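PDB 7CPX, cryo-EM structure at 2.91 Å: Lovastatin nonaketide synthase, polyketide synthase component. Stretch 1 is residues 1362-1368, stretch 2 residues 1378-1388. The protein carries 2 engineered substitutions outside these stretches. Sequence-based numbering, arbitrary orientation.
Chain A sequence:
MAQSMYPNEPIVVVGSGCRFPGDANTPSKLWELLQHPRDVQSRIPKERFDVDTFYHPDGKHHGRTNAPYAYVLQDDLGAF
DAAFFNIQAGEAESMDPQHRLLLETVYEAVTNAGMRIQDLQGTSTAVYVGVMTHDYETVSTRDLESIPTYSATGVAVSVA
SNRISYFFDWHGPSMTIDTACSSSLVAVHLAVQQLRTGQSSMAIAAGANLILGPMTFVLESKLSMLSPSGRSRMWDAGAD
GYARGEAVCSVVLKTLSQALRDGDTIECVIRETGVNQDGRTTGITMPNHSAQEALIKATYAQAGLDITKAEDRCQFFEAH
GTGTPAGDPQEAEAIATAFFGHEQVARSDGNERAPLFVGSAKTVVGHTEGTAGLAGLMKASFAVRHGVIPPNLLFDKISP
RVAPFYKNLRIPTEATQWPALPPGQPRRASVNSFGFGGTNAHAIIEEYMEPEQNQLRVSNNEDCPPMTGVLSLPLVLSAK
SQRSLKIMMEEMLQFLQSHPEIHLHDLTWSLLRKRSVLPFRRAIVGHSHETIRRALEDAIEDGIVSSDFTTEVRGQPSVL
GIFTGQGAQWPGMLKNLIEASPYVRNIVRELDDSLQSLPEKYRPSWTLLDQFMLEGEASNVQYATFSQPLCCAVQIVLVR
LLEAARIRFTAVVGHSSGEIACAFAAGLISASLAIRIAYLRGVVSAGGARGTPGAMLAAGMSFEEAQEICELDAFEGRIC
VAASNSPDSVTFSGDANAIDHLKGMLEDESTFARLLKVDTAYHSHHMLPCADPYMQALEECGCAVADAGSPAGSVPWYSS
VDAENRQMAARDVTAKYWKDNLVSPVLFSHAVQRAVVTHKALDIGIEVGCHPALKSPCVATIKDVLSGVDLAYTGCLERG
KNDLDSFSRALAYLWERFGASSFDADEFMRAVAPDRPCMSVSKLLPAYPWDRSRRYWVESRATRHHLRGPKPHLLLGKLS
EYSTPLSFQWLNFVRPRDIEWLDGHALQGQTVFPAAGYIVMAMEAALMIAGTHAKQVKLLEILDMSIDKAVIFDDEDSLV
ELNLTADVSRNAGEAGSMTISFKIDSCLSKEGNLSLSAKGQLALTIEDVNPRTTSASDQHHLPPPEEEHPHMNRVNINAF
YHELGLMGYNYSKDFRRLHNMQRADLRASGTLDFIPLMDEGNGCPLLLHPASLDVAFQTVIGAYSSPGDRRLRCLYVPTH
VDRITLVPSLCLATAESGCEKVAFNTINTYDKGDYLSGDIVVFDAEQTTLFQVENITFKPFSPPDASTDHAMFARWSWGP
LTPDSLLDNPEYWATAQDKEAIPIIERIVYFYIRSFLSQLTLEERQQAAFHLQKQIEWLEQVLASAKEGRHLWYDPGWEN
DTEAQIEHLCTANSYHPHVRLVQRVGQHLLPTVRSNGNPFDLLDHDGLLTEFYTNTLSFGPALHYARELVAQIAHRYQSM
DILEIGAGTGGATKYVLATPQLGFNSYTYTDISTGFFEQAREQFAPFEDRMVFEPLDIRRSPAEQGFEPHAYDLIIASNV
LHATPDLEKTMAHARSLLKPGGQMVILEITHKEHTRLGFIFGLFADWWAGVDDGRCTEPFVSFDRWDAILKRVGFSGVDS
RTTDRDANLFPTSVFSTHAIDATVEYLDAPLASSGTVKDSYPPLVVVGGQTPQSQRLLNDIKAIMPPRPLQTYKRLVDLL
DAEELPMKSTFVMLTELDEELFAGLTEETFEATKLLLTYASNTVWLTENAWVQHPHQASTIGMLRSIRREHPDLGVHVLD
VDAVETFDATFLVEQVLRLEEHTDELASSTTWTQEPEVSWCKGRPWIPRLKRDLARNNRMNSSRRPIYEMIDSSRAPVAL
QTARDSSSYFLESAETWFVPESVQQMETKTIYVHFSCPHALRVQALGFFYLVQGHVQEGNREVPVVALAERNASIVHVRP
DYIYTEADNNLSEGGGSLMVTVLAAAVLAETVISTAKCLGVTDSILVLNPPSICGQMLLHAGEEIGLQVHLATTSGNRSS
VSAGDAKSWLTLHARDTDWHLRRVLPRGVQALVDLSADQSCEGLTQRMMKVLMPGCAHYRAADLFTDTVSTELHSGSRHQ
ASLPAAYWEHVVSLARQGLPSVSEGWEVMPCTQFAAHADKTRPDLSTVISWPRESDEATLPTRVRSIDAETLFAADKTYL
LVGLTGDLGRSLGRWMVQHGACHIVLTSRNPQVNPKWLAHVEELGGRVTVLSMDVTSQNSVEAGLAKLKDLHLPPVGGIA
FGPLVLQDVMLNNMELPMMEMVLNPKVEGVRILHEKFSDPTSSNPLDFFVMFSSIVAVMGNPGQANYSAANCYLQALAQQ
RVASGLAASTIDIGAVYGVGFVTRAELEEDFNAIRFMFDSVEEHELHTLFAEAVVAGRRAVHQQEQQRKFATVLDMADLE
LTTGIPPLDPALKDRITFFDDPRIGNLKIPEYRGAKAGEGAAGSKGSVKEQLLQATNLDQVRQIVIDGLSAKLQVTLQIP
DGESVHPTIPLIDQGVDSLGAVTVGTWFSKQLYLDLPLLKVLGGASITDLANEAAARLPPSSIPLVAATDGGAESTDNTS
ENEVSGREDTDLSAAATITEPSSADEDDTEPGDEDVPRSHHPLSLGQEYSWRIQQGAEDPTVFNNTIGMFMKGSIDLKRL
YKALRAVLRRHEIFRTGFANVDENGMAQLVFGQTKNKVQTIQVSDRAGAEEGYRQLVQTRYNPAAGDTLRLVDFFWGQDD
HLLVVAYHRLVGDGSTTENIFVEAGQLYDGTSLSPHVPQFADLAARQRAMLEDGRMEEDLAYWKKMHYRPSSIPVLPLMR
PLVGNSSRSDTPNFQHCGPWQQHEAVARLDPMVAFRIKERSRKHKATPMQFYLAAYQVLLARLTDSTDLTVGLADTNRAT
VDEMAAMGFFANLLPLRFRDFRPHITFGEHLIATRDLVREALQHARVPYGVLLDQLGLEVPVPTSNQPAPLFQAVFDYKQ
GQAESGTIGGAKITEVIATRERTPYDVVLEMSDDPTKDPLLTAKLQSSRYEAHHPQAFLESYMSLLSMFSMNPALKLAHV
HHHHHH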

# COMPACT_ATOMS: atom_id res chain seq x y z
N THR A 1362 -49.70 -70.00 3.19
CA THR A 1362 -48.74 -69.63 4.23
C THR A 1362 -47.92 -68.42 3.81
O THR A 1362 -47.50 -67.63 4.65
N GLU A 1363 -47.67 -68.27 2.50
CA GLU A 1363 -46.94 -67.11 2.02
C GLU A 1363 -47.62 -65.82 2.48
O GLU A 1363 -46.95 -64.88 2.92
N ALA A 1364 -48.95 -65.77 2.38
CA ALA A 1364 -49.68 -64.65 2.95
C ALA A 1364 -49.54 -64.63 4.47
O ALA A 1364 -49.26 -63.59 5.07
N GLN A 1365 -49.70 -65.80 5.10
CA GLN A 1365 -49.57 -65.87 6.56
C GLN A 1365 -48.20 -65.37 7.00
O GLN A 1365 -48.09 -64.59 7.95
N ILE A 1366 -47.15 -65.79 6.30
CA ILE A 1366 -45.81 -65.29 6.60
C ILE A 1366 -45.81 -63.77 6.54
O ILE A 1366 -45.31 -63.09 7.45
N GLU A 1367 -46.40 -63.20 5.48
CA GLU A 1367 -46.48 -61.75 5.37
C GLU A 1367 -47.23 -61.16 6.56
O GLU A 1367 -46.84 -60.12 7.09
N HIS A 1368 -48.29 -61.84 7.00
CA HIS A 1368 -49.05 -61.34 8.15
C HIS A 1368 -48.14 -61.15 9.36
O HIS A 1368 -48.41 -60.28 10.20
N HIS A 1378 -37.01 -62.95 10.81
CA HIS A 1378 -36.92 -64.40 10.76
C HIS A 1378 -37.87 -64.97 9.71
O HIS A 1378 -37.44 -65.65 8.76
N VAL A 1379 -39.17 -64.72 9.87
CA VAL A 1379 -40.13 -65.28 8.93
C VAL A 1379 -40.02 -64.61 7.56
O VAL A 1379 -40.36 -65.23 6.54
N ARG A 1380 -39.56 -63.36 7.50
CA ARG A 1380 -39.30 -62.74 6.21
C ARG A 1380 -38.20 -63.48 5.46
O ARG A 1380 -38.31 -63.70 4.24
N LEU A 1381 -37.14 -63.87 6.16
CA LEU A 1381 -36.12 -64.70 5.53
C LEU A 1381 -36.68 -66.07 5.17
O LEU A 1381 -36.31 -66.64 4.14
N VAL A 1382 -37.56 -66.61 6.01
CA VAL A 1382 -38.21 -67.87 5.66
C VAL A 1382 -38.88 -67.73 4.30
O VAL A 1382 -38.67 -68.54 3.39
N GLN A 1383 -39.65 -66.65 4.12
CA GLN A 1383 -40.30 -66.40 2.84
C GLN A 1383 -39.28 -66.27 1.72
O GLN A 1383 -39.36 -66.97 0.70
N ARG A 1384 -38.29 -65.40 1.91
CA ARG A 1384 -37.34 -65.04 0.86
C ARG A 1384 -36.44 -66.19 0.44
O ARG A 1384 -35.96 -66.19 -0.70
N VAL A 1385 -36.20 -67.16 1.32
CA VAL A 1385 -35.30 -68.26 0.99
C VAL A 1385 -36.13 -69.46 0.52
O VAL A 1385 -35.71 -70.18 -0.39
N GLY A 1386 -37.30 -69.67 1.13
CA GLY A 1386 -38.16 -70.74 0.67
C GLY A 1386 -38.65 -70.51 -0.75
O GLY A 1386 -38.80 -71.45 -1.53
N GLN A 1387 -38.91 -69.25 -1.10
CA GLN A 1387 -39.31 -68.94 -2.47
C GLN A 1387 -38.18 -69.12 -3.46
O GLN A 1387 -38.43 -69.10 -4.67
N HIS A 1388 -36.93 -69.30 -3.00
CA HIS A 1388 -35.79 -69.38 -3.90
C HIS A 1388 -34.80 -70.46 -3.47
O HIS A 1388 -33.62 -70.40 -3.86

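The most unusual feature of this contact is a side-chain amide that reaches across to the main chain of the neighbouring helix: Gln-1383 NE2 lies 2.6 Å from Glu-1363 O and donates a hydrogen bond to it, a weak one because the N-H...acceptor angle is 116°. The same carbonyl already accepts the helical hydrogen bond from Glu-1367 N, at 3.1 Å from Glu-1363 O, so the glutamine adds a second donor to an oxygen in use within its own helix. Gln-1383 points toward the first stretch with chi1 at -136°, between wells, and chi2 t, which extends the chain far enough to cover the gap. Glutamine suits this buried position because its amide carries both a donor and an acceptor: while NE2 turns to the carbonyl, OE1 receives a weak hydrogen bond from its own helix, with Arg-1380 NH1 at 2.9 Å from Gln-1383 OE1.

The two helices run roughly antiparallel, at 150°, with axes 9.2 Å apart at closest approach. Their apolar centre is Ile-1366, which points toward the second stretch with chi1 m and chi2 t and gives up more area to the contact than any other residue here. Its branched side chain meets two valines one helical turn apart. Ile-1366 CG2 packs 3.6 Å from Val-1379 CG2, and Ile-1366 CD1 lies 4.1 Å from Val-1382 CG1. Val-1379 (chi1 p) and Val-1382 (chi1 t) both point toward the first stretch; their short, branched side chains offer methyl groups without needing much depth. Ile-1366 CG2 also comes within 3.5 Å of Gln-1383 CD, so the isoleucine packs against the glutamine's amide group as well.

Glu-1363 sets out sideways, but chi1 at -138°, between wells, and chi2 p bring its end nearer the second helix. Its carboxylate sits beside Gln-1387, with Glu-1363 OE2 2.7 Å from Gln-1387 NE2, yet the angle is too poor for a hydrogen bond; OE2 finds a partner elsewhere in the structure. Gln-1387 (chi1 m, chi2 t) is held from its other amide atom: Arg-1384 NH2 donates a very short 2.5 Å hydrogen bond to Gln-1387 OE1.

At the margin, Glu-1367 starts sideways and extends with chi1 and chi2 both t, contributing little beyond the approach of its CB to Gln-1383 NE2 at 4.0 Å. Ala-1364 and His-1368 point away; the histidine instead donates from ND1 to Gln-1365 OE1 at 2.9 Å, within its own helix.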

# COMPACT_ATOMS: atom_id res chain seq x y z
CB THR A 1362 -47.81 -70.80 4.56
OG1 THR A 1362 -48.58 -71.99 4.77
CG2 THR A 1362 -47.00 -70.49 5.81
CB GLU A 1363 -46.84 -67.15 0.49
CG GLU A 1363 -45.48 -66.74 -0.04
CD GLU A 1363 -44.40 -67.74 0.31
OE1 GLU A 1363 -44.74 -68.88 0.69
OE2 GLU A 1363 -43.21 -67.38 0.21
CB ALA A 1364 -51.15 -64.71 2.55
CB GLN A 1365 -49.80 -67.30 7.03
CG GLN A 1365 -51.13 -67.90 6.61
CD GLN A 1365 -52.32 -67.15 7.17
OE1 GLN A 1365 -52.18 -66.32 8.07
NE2 GLN A 1365 -53.50 -67.43 6.63
CB ILE A 1366 -44.78 -65.89 5.62
CG1 ILE A 1366 -44.55 -67.37 5.95
CG2 ILE A 1366 -43.48 -65.10 5.67
CD1 ILE A 1366 -43.79 -68.13 4.88
CB GLU A 1367 -47.15 -61.36 4.06
CG GLU A 1367 -47.26 -59.86 3.86
CD GLU A 1367 -47.83 -59.49 2.50
OE1 GLU A 1367 -48.12 -60.42 1.71
OE2 GLU A 1367 -47.98 -58.29 2.22
CB HIS A 1368 -50.19 -62.30 8.48
CG HIS A 1368 -51.15 -62.51 7.35
ND1 HIS A 1368 -52.06 -63.54 7.33
CD2 HIS A 1368 -51.34 -61.82 6.20
CE1 HIS A 1368 -52.77 -63.48 6.21
NE2 HIS A 1368 -52.35 -62.44 5.51
CB HIS A 1378 -37.21 -64.99 12.14
CG HIS A 1378 -37.17 -66.49 12.18
ND1 HIS A 1378 -36.25 -67.23 11.46
CD2 HIS A 1378 -37.93 -67.38 12.84
CE1 HIS A 1378 -36.45 -68.51 11.69
NE2 HIS A 1378 -37.47 -68.64 12.53
CB VAL A 1379 -41.56 -65.16 9.50
CG1 VAL A 1379 -42.11 -63.76 9.29
CG2 VAL A 1379 -42.46 -66.21 8.89
CB ARG A 1380 -38.93 -61.27 6.40
CG ARG A 1380 -38.75 -60.48 5.11
CD ARG A 1380 -40.03 -60.45 4.30
NE ARG A 1380 -39.98 -59.48 3.22
CZ ARG A 1380 -40.95 -59.28 2.34
NH1 ARG A 1380 -42.07 -59.99 2.37
NH2 ARG A 1380 -40.80 -58.35 1.40
CB LEU A 1381 -34.92 -64.86 6.47
CG LEU A 1381 -33.92 -63.71 6.46
CD1 LEU A 1381 -32.90 -63.92 7.56
CD2 LEU A 1381 -33.23 -63.61 5.11
CB VAL A 1382 -39.22 -68.28 6.74
CG1 VAL A 1382 -40.14 -69.39 6.23
CG2 VAL A 1382 -38.51 -68.71 8.01
CB GLN A 1383 -41.14 -65.12 2.94
CG GLN A 1383 -42.52 -65.20 2.32
CD GLN A 1383 -43.27 -63.89 2.43
OE1 GLN A 1383 -42.67 -62.82 2.46
NE2 GLN A 1383 -44.60 -63.97 2.51
CB ARG A 1384 -36.48 -63.86 1.32
CG ARG A 1384 -37.01 -62.48 0.95
CD ARG A 1384 -38.50 -62.33 1.19
NE ARG A 1384 -39.29 -62.79 0.05
CZ ARG A 1384 -39.43 -62.10 -1.08
NH1 ARG A 1384 -38.85 -60.92 -1.25
NH2 ARG A 1384 -40.16 -62.62 -2.06
CB VAL A 1385 -34.41 -68.63 2.19
CG1 VAL A 1385 -33.64 -67.41 2.67
CG2 VAL A 1385 -35.23 -69.25 3.32
CB GLN A 1387 -39.84 -67.51 -2.54
CG GLN A 1387 -41.14 -67.30 -1.79
CD GLN A 1387 -41.53 -65.84 -1.69
OE1 GLN A 1387 -40.67 -64.97 -1.58
NE2 GLN A 1387 -42.83 -65.57 -1.72
CB HIS A 1388 -35.07 -68.03 -3.98
CG HIS A 1388 -36.00 -66.86 -4.14
ND1 HIS A 1388 -36.59 -66.23 -3.07
CD2 HIS A 1388 -36.44 -66.22 -5.25
CE1 HIS A 1388 -37.35 -65.24 -3.51
NE2 HIS A 1388 -37.27 -65.22 -4.83